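Local structure of 16S rRNA (adenine(1408)-N(1))-methyltransferase (Escherichia coli, 3MTE) at residues V30-G35 against I55-V60; V141-D146 against R208-F213. The protein methylates the N1 position of adenine 1408 in the 16S rRNA of fully assembled 30S subunits, using S-adenosylmethionine, and thereby confers resistance to aminoglycosides such as kanamycin and apramycin. One frame throughout, in Å; residues are numbered along the deposited sequence.

Interaction 1: residues V30-G35 against I55-V60; sequences VHIDLG and IGIDPV. With SAM (S-adenosylmethionine), chain C.
Residues 30-34 and 55-58 run side by side as parallel strands whose axes approach to 4.7 Å and diverge by 19°, and backbone hydrogen bonds alternate from one to the other: Ile55 N to His31 O, Asp33 N to Ile55 O and Ile57 N to Asp33 O, followed by a weak, bent one from Gly35 N to Ile57 O. One face of the pair is wholly aliphatic. Ile32 and Ile55 lie alongside each other and point the same way, with Ile32 CG1 4.0 Å from Ile55 CB, while Ile55 CD1 reaches back to Val30 CG1 at 3.8 Å. Because Ile32 holds CG2 anti to its own nitrogen (CG1 at chi1 -68°), that methyl faces forward along the strand and meets Ile57 CD1 at 3.7 Å. Farther on, Leu34 CD1 rests 3.8 Å from Ile57 CG2. The other face carries Asp33 opposite the bare Gly56; its carboxylate hydrogen-bonds to Thr36 and Ser105. At the carboxyl ends the strands turn to the cofactor. Gly35 O accepts from the amino nitrogen of S-adenosylmethionine at 2.8 Å, and the positive phi of this glycine suits its turn. Asp58 grips the ribose with both oxygens, OD1 2.6 Å from O3' and OD2 2.9 Å from O2'. The carboxylate is itself positioned by Gly37 N on OD1 and by Val60 N on OD2, the latter an Asx turn that uses the anti lone pair. Such a ribose-binding acid at the carboxyl end of the second strand is a hallmark of Rossmann-like methyltransferases. Helix 40-48 connects the two strands in a beta-alpha-beta unit, with strand 101-107 flanking 29-34 and strand 83-87 flanking 52-58, so that Val84 and Val86 continue the aliphatic layer beyond Ile55 and Ile57.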
ATOM      1  N   VAL A  30       8.516  -4.744 -10.144  1.00 19.13           N
ATOM      2  CA  VAL A  30       7.287  -3.966 -10.003  1.00 18.92           C
ATOM      3  C   VAL A  30       6.862  -3.919  -8.539  1.00 21.80           C
ATOM      4  O   VAL A  30       6.804  -4.949  -7.875  1.00 21.76           O
ATOM      5  CB  VAL A  30       6.151  -4.586 -10.827  1.00 19.19           C
ATOM      6  CG1 VAL A  30       4.841  -3.844 -10.590  1.00 18.80           C
ATOM      7  CG2 VAL A  30       6.509  -4.571 -12.334  1.00 17.93           C
ATOM      8  N   HIS A  31       6.560  -2.727  -8.034  1.00 16.60           N
ATOM      9  CA  HIS A  31       6.064  -2.585  -6.664  1.00 18.23           C
ATOM     10  C   HIS A  31       4.659  -2.008  -6.659  1.00 19.59           C
ATOM     11  O   HIS A  31       4.385  -1.050  -7.383  1.00 21.02           O
ATOM     12  CB  HIS A  31       6.972  -1.657  -5.865  1.00 15.62           C
ATOM     13  CG  HIS A  31       6.503  -1.448  -4.460  1.00 21.68           C
ATOM     14  ND1 HIS A  31       6.743  -2.366  -3.461  1.00 19.66           N
ATOM     15  CD2 HIS A  31       5.750  -0.467  -3.901  1.00 23.17           C
ATOM     16  CE1 HIS A  31       6.169  -1.954  -2.341  1.00 16.10           C
ATOM     17  NE2 HIS A  31       5.566  -0.800  -2.580  1.00 20.11           N
ATOM     18  N   ILE A  32       3.768  -2.575  -5.844  1.00 18.83           N
ATOM     19  CA  ILE A  32       2.417  -2.026  -5.700  1.00 15.05           C
ATOM     20  C   ILE A  32       2.222  -1.487  -4.300  1.00 17.93           C
ATOM     21  O   ILE A  32       2.492  -2.188  -3.323  1.00 18.74           O
ATOM     22  CB  ILE A  32       1.317  -3.080  -5.989  1.00 16.16           C
ATOM     23  CG1 ILE A  32       1.325  -3.452  -7.474  1.00 20.61           C
ATOM     24  CG2 ILE A  32      -0.070  -2.550  -5.548  1.00 20.19           C
ATOM     25  CD1 ILE A  32       0.327  -4.552  -7.826  1.00 24.55           C
ATOM     26  N   ASP A  33       1.778  -0.237  -4.207  1.00 15.86           N
ATOM     27  CA  ASP A  33       1.448   0.376  -2.906  1.00 16.36           C
ATOM     28  C   ASP A  33      -0.070   0.583  -2.864  1.00 18.10           C
ATOM     29  O   ASP A  33      -0.621   1.383  -3.626  1.00 17.14           O
ATOM     30  CB  ASP A  33       2.193   1.704  -2.758  1.00 15.21           C
ATOM     31  CG  ASP A  33       1.980   2.365  -1.392  1.00 19.53           C
ATOM     32  OD1 ASP A  33       1.931   1.641  -0.367  1.00 17.28           O
ATOM     33  OD2 ASP A  33       1.878   3.612  -1.356  1.00 18.04           O
ATOM     34  N   LEU A  34      -0.752  -0.150  -1.983  1.00 15.73           N
ATOM     35  CA  LEU A  34      -2.214  -0.135  -1.932  1.00 18.05           C
ATOM     36  C   LEU A  34      -2.707   0.885  -0.906  1.00 17.23           C
ATOM     37  O   LEU A  34      -2.247   0.893   0.234  1.00 19.19           O
ATOM     38  CB  LEU A  34      -2.743  -1.531  -1.576  1.00 16.23           C
ATOM     39  CG  LEU A  34      -4.262  -1.690  -1.413  1.00 16.62           C
ATOM     40  CD1 LEU A  34      -5.035  -1.315  -2.692  1.00 18.27           C
ATOM     41  CD2 LEU A  34      -4.586  -3.117  -0.979  1.00 20.91           C
ATOM     42  N   GLY A  35      -3.653   1.736  -1.300  1.00 15.38           N
ATOM     43  CA  GLY A  35      -4.094   2.819  -0.432  1.00 16.87           C
ATOM     44  C   GLY A  35      -2.968   3.827  -0.305  1.00 18.86           C
ATOM     45  O   GLY A  35      -2.561   4.203   0.814  1.00 16.60           O
ATOM     46  N   ILE A  55       3.444   1.176  -8.839  1.00 19.02           N
ATOM     47  CA  ILE A  55       2.005   1.326  -9.022  1.00 15.22           C
ATOM     48  C   ILE A  55       1.396   1.719  -7.683  1.00 20.12           C
ATOM     49  O   ILE A  55       1.499   0.969  -6.708  1.00 18.05           O
ATOM     50  CB  ILE A  55       1.375   0.008  -9.515  1.00 19.55           C
ATOM     51  CG1 ILE A  55       2.009  -0.420 -10.844  1.00 22.94           C
ATOM     52  CG2 ILE A  55      -0.139   0.142  -9.662  1.00 16.06           C
ATOM     53  CD1 ILE A  55       1.645  -1.845 -11.261  1.00 20.68           C
ATOM     54  N   GLY A  56       0.793   2.903  -7.629  1.00 16.22           N
ATOM     55  CA  GLY A  56       0.088   3.365  -6.439  1.00 15.74           C
ATOM     56  C   GLY A  56      -1.406   3.274  -6.694  1.00 19.32           C
ATOM     57  O   GLY A  56      -1.910   3.803  -7.685  1.00 18.93           O
ATOM     58  N   ILE A  57      -2.113   2.578  -5.811  1.00 15.58           N
ATOM     59  CA  ILE A  57      -3.549   2.374  -5.952  1.00 16.12           C
ATOM     60  C   ILE A  57      -4.275   3.161  -4.873  1.00 17.98           C
ATOM     61  O   ILE A  57      -3.941   3.039  -3.680  1.00 17.67           O
ATOM     62  CB  ILE A  57      -3.916   0.888  -5.758  1.00 18.40           C
ATOM     63  CG1 ILE A  57      -3.125   0.004  -6.733  1.00 19.46           C
ATOM     64  CG2 ILE A  57      -5.406   0.681  -5.940  1.00 19.01           C
ATOM     65  CD1 ILE A  57      -3.431  -1.466  -6.592  1.00 20.94           C
ATOM     66  N   ASP A  58      -5.260   3.957  -5.280  1.00 17.43           N
ATOM     67  CA  ASP A  58      -6.133   4.653  -4.326  1.00 19.23           C
ATOM     68  C   ASP A  58      -7.509   4.879  -4.935  1.00 17.11           C
ATOM     69  O   ASP A  58      -7.634   5.160  -6.139  1.00 18.23           O
ATOM     70  CB  ASP A  58      -5.524   5.985  -3.860  1.00 15.30           C
ATOM     71  CG  ASP A  58      -6.040   6.418  -2.477  1.00 19.85           C
ATOM     72  OD1 ASP A  58      -5.336   6.179  -1.479  1.00 20.40           O
ATOM     73  OD2 ASP A  58      -7.162   6.967  -2.380  1.00 21.88           O
ATOM     74  N   PRO A  59      -8.558   4.739  -4.114  1.00 17.34           N
ATOM     75  CA  PRO A  59      -9.936   4.936  -4.574  1.00 20.99           C
ATOM     76  C   PRO A  59     -10.344   6.405  -4.700  1.00 22.88           C
ATOM     77  O   PRO A  59     -11.352   6.688  -5.347  1.00 21.72           O
ATOM     78  CB  PRO A  59     -10.776   4.248  -3.479  1.00 15.92           C
ATOM     79  CG  PRO A  59      -9.914   4.231  -2.275  1.00 21.07           C
ATOM     80  CD  PRO A  59      -8.493   4.085  -2.793  1.00 18.72           C
ATOM     81  N   VAL A  60      -9.593   7.317  -4.092  1.00 19.30           N
ATOM     82  CA  VAL A  60      -9.947   8.737  -4.161  1.00 19.44           C
ATOM     83  C   VAL A  60      -8.949   9.483  -5.051  1.00 18.23           C
ATOM     84  O   VAL A  60      -7.851   9.833  -4.625  1.00 21.36           O
ATOM     85  CB  VAL A  60     -10.010   9.381  -2.761  1.00 22.85           C
ATOM     86  CG1 VAL A  60     -10.589  10.794  -2.854  1.00 23.67           C
ATOM     87  CG2 VAL A  60     -10.857   8.505  -1.818  1.00 24.09           C
TER
HETATM   88  N   SAM C 220      -0.366   5.085   2.311  1.00 15.71           N
HETATM   89  CA  SAM C 220      -0.772   6.447   2.644  1.00 20.12           C
HETATM   90  C   SAM C 220       0.368   7.211   3.305  1.00 26.16           C
HETATM   91  OXT SAM C 220       1.335   6.608   3.772  1.00 22.66           O
HETATM   92  CB  SAM C 220      -1.980   6.453   3.584  1.00 19.97           C
HETATM   93  CG  SAM C 220      -2.863   7.673   3.369  1.00 30.07           C
HETATM   94  SD  SAM C 220      -4.420   7.593   4.296  1.00 34.61           S
HETATM   95  CE  SAM C 220      -3.822   7.256   5.963  1.00 24.26           C
HETATM   96  C5' SAM C 220      -5.115   5.982   3.869  1.00 24.69           C
HETATM   97  C4' SAM C 220      -5.482   5.853   2.382  1.00 24.66           C
HETATM   98  O4' SAM C 220      -6.128   4.609   2.210  1.00 29.04           O
HETATM   99  C3' SAM C 220      -6.435   6.923   1.869  1.00 24.42           C
HETATM  100  O3' SAM C 220      -5.903   7.524   0.715  1.00 23.62           O
HETATM  101  C2' SAM C 220      -7.676   6.172   1.422  1.00 25.89           C
HETATM  102  O2' SAM C 220      -8.293   6.740   0.277  1.00 23.18           O
HETATM  103  C1' SAM C 220      -7.125   4.766   1.212  1.00 26.56           C
HETATM  104  N9  SAM C 220      -8.197   3.769   1.379  1.00 23.37           N
HETATM  105  C8  SAM C 220      -9.199   3.762   2.316  1.00 22.26           C
HETATM  106  N7  SAM C 220      -9.967   2.667   2.091  1.00 21.68           N
HETATM  107  C5  SAM C 220      -9.464   1.993   1.034  1.00 19.94           C
HETATM  108  C6  SAM C 220      -9.853   0.835   0.376  1.00 22.64           C
HETATM  109  N6  SAM C 220     -10.927   0.156   0.786  1.00 24.18           N
HETATM  110  N1  SAM C 220      -9.109   0.391  -0.689  1.00 21.36           N
HETATM  111  C2  SAM C 220      -8.000   1.085  -1.135  1.00 25.02           C
HETATM  112  N3  SAM C 220      -7.624   2.238  -0.478  1.00 17.57           N
HETATM  113  C4  SAM C 220      -8.349   2.677   0.577  1.00 19.72           C

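Interaction 2: residues V141-D146 against R208-F213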
ATOM      1  N   VAL A 141       2.097  -1.536   7.464  1.00 14.54           N
ATOM      2  CA  VAL A 141       2.482  -0.688   8.603  1.00 14.63           C
ATOM      3  C   VAL A 141       1.227  -0.021   9.151  1.00 16.08           C
ATOM      4  O   VAL A 141       0.550   0.697   8.428  1.00 18.32           O
ATOM      5  CB  VAL A 141       3.524   0.361   8.190  1.00 16.16           C
ATOM      6  CG1 VAL A 141       3.878   1.252   9.363  1.00 16.82           C
ATOM      7  CG2 VAL A 141       4.797  -0.337   7.652  1.00 16.37           C
ATOM      8  N   THR A 142       0.900  -0.285  10.419  1.00 14.42           N
ATOM      9  CA  THR A 142      -0.388   0.143  10.956  1.00 16.09           C
ATOM     10  C   THR A 142      -0.256   0.940  12.246  1.00 15.09           C
ATOM     11  O   THR A 142       0.713   0.777  12.983  1.00 17.75           O
ATOM     12  CB  THR A 142      -1.290  -1.067  11.261  1.00 21.10           C
ATOM     13  OG1 THR A 142      -0.602  -1.943  12.153  1.00 17.91           O
ATOM     14  CG2 THR A 142      -1.635  -1.835   9.962  1.00 17.43           C
ATOM     15  N   THR A 143      -1.259   1.784  12.488  1.00 13.85           N
ATOM     16  CA  THR A 143      -1.407   2.560  13.713  1.00 15.75           C
ATOM     17  C   THR A 143      -2.851   3.096  13.700  1.00 17.19           C
ATOM     18  O   THR A 143      -3.489   3.145  12.637  1.00 18.06           O
ATOM     19  CB  THR A 143      -0.399   3.729  13.745  1.00 18.52           C
ATOM     20  OG1 THR A 143      -0.421   4.354  15.039  1.00 18.66           O
ATOM     21  CG2 THR A 143      -0.744   4.769  12.678  1.00 18.62           C
ATOM     22  N   TYR A 144      -3.393   3.478  14.853  1.00 18.55           N
ATOM     23  CA  TYR A 144      -4.693   4.142  14.856  1.00 17.96           C
ATOM     24  C   TYR A 144      -4.501   5.564  14.366  1.00 17.03           C
ATOM     25  O   TYR A 144      -3.551   6.227  14.766  1.00 20.19           O
ATOM     26  CB  TYR A 144      -5.306   4.167  16.261  1.00 21.12           C
ATOM     27  CG  TYR A 144      -5.644   2.811  16.827  1.00 22.25           C
ATOM     28  CD1 TYR A 144      -6.620   2.014  16.244  1.00 23.06           C
ATOM     29  CD2 TYR A 144      -5.008   2.341  17.977  1.00 25.57           C
ATOM     30  CE1 TYR A 144      -6.944   0.773  16.774  1.00 26.81           C
ATOM     31  CE2 TYR A 144      -5.332   1.109  18.514  1.00 27.75           C
ATOM     32  CZ  TYR A 144      -6.297   0.328  17.908  1.00 32.81           C
ATOM     33  OH  TYR A 144      -6.612  -0.901  18.443  1.00 40.69           O
ATOM     34  N   SER A 145      -5.385   6.032  13.486  1.00 15.57           N
ATOM     35  CA  SER A 145      -5.268   7.382  12.933  1.00 19.13           C
ATOM     36  C   SER A 145      -5.523   8.461  13.980  1.00 20.61           C
ATOM     37  O   SER A 145      -4.906   9.523  13.951  1.00 21.99           O
ATOM     38  CB  SER A 145      -6.254   7.581  11.778  1.00 23.57           C
ATOM     39  OG  SER A 145      -5.995   6.661  10.732  1.00 19.79           O
ATOM     40  N   ASP A 146      -6.489   8.209  14.858  1.00 19.54           N
ATOM     41  CA  ASP A 146      -6.768   9.119  15.970  1.00 21.39           C
ATOM     42  C   ASP A 146      -7.558   8.401  17.050  1.00 24.03           C
ATOM     43  O   ASP A 146      -7.931   7.244  16.878  1.00 19.79           O
ATOM     44  CB  ASP A 146      -7.460  10.420  15.515  1.00 25.36           C
ATOM     45  CG  ASP A 146      -8.762  10.185  14.753  1.00 29.05           C
ATOM     46  OD1 ASP A 146      -9.391   9.117  14.907  1.00 26.87           O
ATOM     47  OD2 ASP A 146      -9.163  11.099  13.993  1.00 27.36           O
ATOM     48  N   ARG A 208       1.755  13.683  18.379  1.00 19.47           N
ATOM     49  CA  ARG A 208       1.977  13.047  19.671  1.00 20.63           C
ATOM     50  C   ARG A 208       2.635  11.683  19.505  1.00 20.38           C
ATOM     51  O   ARG A 208       2.491  11.030  18.462  1.00 19.35           O
ATOM     52  CB  ARG A 208       0.648  12.885  20.425  1.00 23.84           C
ATOM     53  CG  ARG A 208      -0.351  11.972  19.722  1.00 30.34           C
ATOM     54  CD  ARG A 208      -1.570  11.709  20.601  1.00 44.21           C
ATOM     55  NE  ARG A 208      -2.564  10.853  19.953  1.00 57.25           N
ATOM     56  CZ  ARG A 208      -2.554   9.521  19.985  1.00 58.95           C
ATOM     57  NH1 ARG A 208      -1.590   8.868  20.624  1.00 53.15           N
ATOM     58  NH2 ARG A 208      -3.511   8.840  19.370  1.00 62.64           N
ATOM     59  N   LYS A 209       3.352  11.258  20.537  1.00 21.44           N
ATOM     60  CA  LYS A 209       3.912   9.905  20.573  1.00 23.03           C
ATOM     61  C   LYS A 209       2.839   8.864  20.308  1.00 25.10           C
ATOM     62  O   LYS A 209       1.755   8.900  20.897  1.00 21.11           O
ATOM     63  CB  LYS A 209       4.596   9.616  21.920  1.00 27.11           C
ATOM     64  CG  LYS A 209       5.028   8.150  22.069  1.00 28.34           C
ATOM     65  CD  LYS A 209       5.864   7.905  23.328  1.00 39.47           C
ATOM     66  CE  LYS A 209       6.266   6.433  23.423  1.00 46.73           C
ATOM     67  NZ  LYS A 209       7.191   6.152  24.557  1.00 48.39           N
ATOM     68  N   ARG A 210       3.147   7.924  19.422  1.00 20.82           N
ATOM     69  CA  ARG A 210       2.171   6.934  18.990  1.00 20.50           C
ATOM     70  C   ARG A 210       2.904   5.622  18.748  1.00 20.91           C
ATOM     71  O   ARG A 210       4.080   5.635  18.393  1.00 23.70           O
ATOM     72  CB  ARG A 210       1.561   7.416  17.668  1.00 23.44           C
ATOM     73  CG  ARG A 210       0.334   6.697  17.200  1.00 32.42           C
ATOM     74  CD  ARG A 210      -0.117   7.303  15.878  1.00 30.74           C
ATOM     75  NE  ARG A 210      -0.218   8.760  15.950  1.00 30.04           N
ATOM     76  CZ  ARG A 210      -1.366   9.426  16.026  1.00 43.68           C
ATOM     77  NH1 ARG A 210      -2.515   8.764  16.049  1.00 51.99           N
ATOM     78  NH2 ARG A 210      -1.368  10.751  16.072  1.00 46.50           N
ATOM     79  N   SER A 211       2.207   4.499  18.903  1.00 20.66           N
ATOM     80  CA  SER A 211       2.776   3.194  18.554  1.00 21.30           C
ATOM     81  C   SER A 211       2.465   2.845  17.094  1.00 17.11           C
ATOM     82  O   SER A 211       1.328   2.978  16.660  1.00 17.96           O
ATOM     83  CB  SER A 211       2.197   2.089  19.445  1.00 29.43           C
ATOM     84  OG  SER A 211       2.158   2.476  20.812  1.00 40.11           O
ATOM     85  N   PHE A 212       3.467   2.375  16.363  1.00 16.20           N
ATOM     86  CA  PHE A 212       3.256   1.888  14.994  1.00 14.07           C
ATOM     87  C   PHE A 212       3.738   0.452  14.918  1.00 18.17           C
ATOM     88  O   PHE A 212       4.638   0.068  15.678  1.00 20.89           O
ATOM     89  CB  PHE A 212       4.039   2.735  13.983  1.00 19.50           C
ATOM     90  CG  PHE A 212       3.789   4.213  14.096  1.00 17.75           C
ATOM     91  CD1 PHE A 212       2.867   4.843  13.264  1.00 15.58           C
ATOM     92  CD2 PHE A 212       4.479   4.974  15.039  1.00 20.70           C
ATOM     93  CE1 PHE A 212       2.651   6.215  13.364  1.00 18.31           C
ATOM     94  CE2 PHE A 212       4.268   6.343  15.144  1.00 20.17           C
ATOM     95  CZ  PHE A 212       3.352   6.963  14.320  1.00 17.35           C
ATOM     96  N   PHE A 213       3.162  -0.336  14.007  1.00 13.37           N
ATOM     97  CA  PHE A 213       3.533  -1.748  13.875  1.00 13.74           C
ATOM     98  C   PHE A 213       3.790  -2.106  12.445  1.00 16.46           C
ATOM     99  O   PHE A 213       3.033  -1.707  11.561  1.00 15.82           O
ATOM    100  CB  PHE A 213       2.415  -2.617  14.416  1.00 18.62           C
ATOM    101  CG  PHE A 213       2.023  -2.237  15.796  1.00 20.06           C
ATOM    102  CD1 PHE A 213       2.777  -2.663  16.874  1.00 21.28           C
ATOM    103  CD2 PHE A 213       0.939  -1.407  16.010  1.00 21.02           C
ATOM    104  CE1 PHE A 213       2.439  -2.276  18.160  1.00 19.50           C
ATOM    105  CE2 PHE A 213       0.591  -1.033  17.293  1.00 25.27           C
ATOM    106  CZ  PHE A 213       1.337  -1.468  18.357  1.00 21.28           C
TER
HETATM  107  O   HOH W   1       0.792  -3.805  10.814  1.00 22.39           O
HETATM  108  O   HOH W   2      -1.670   2.582  17.261  1.00 29.71           O
HETATM  109  O   HOH W   3      -4.042  12.133  14.323  1.00 37.50           O
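The antiparallel pairing of strands 136-142 and 212-219 ends here, where Thr142 and Phe213 form a hydrogen-bonded pair: Thr142 N to Phe213 O at 2.8 Å and Phe213 N to Thr142 O at 2.9 Å. Beyond this pair side chains take over. Thr143 OG1 stands anti to its backbone nitrogen (chi1 -171°) and donates to Ser211 O at 2.8 Å, tilted 30° from the carbonyl plane, while its CB lies 3.5 Å from Phe212 CD1. Arg210 starts out extended and bends at chi3 (-51°), bringing NH1 to within 3.0 Å of Tyr144 O in a bent bond. Arg208 CZ sits 3.9 Å above the Arg210 guanidinium plane, toward its rim, the two planes clearly inclined. Water bridges the segments as well: one molecule accepts from Tyr144 N and donates to Ser211 O, and another joins Thr142 OG1 to Phe213 O. Past the strand, Ser145 hydrogen-bonds to Glu149 and touches Trp110 and Trp200, two residues of the S-adenosylmethionine site, and Asp146 N-caps helix 147-155. A seventh strand inserted antiparallel between the fifth and sixth, in strand order 3-2-1-4-5-7-6, is the signature of the Rossmann-like methyltransferase fold.

Overall arrangement
Both contacts belong to one seven-stranded sheet, yet they illustrate how position in a fold sets chemistry. Interaction 1, whose centre lies about 6 Å from the centre of the molecule, joins parallel strands through aliphatic packing and backbone hydrogen bonds before meeting the cofactor directly. Interaction 2, its centre about 16 Å from that of the molecule, joins an antiparallel pair that frays into loops; there a hydroxyl, an arginine and waters replace regular pairing, and exposed residues appear beside buried ones. The contacts do not touch, their nearest atoms being about 8 Å apart, and strand 101-107 separates 29-34 from 136-142. Of the two, interaction 1 hydrogen-bonds S-adenosylmethionine, whereas interaction 2 approaches it through Ser145.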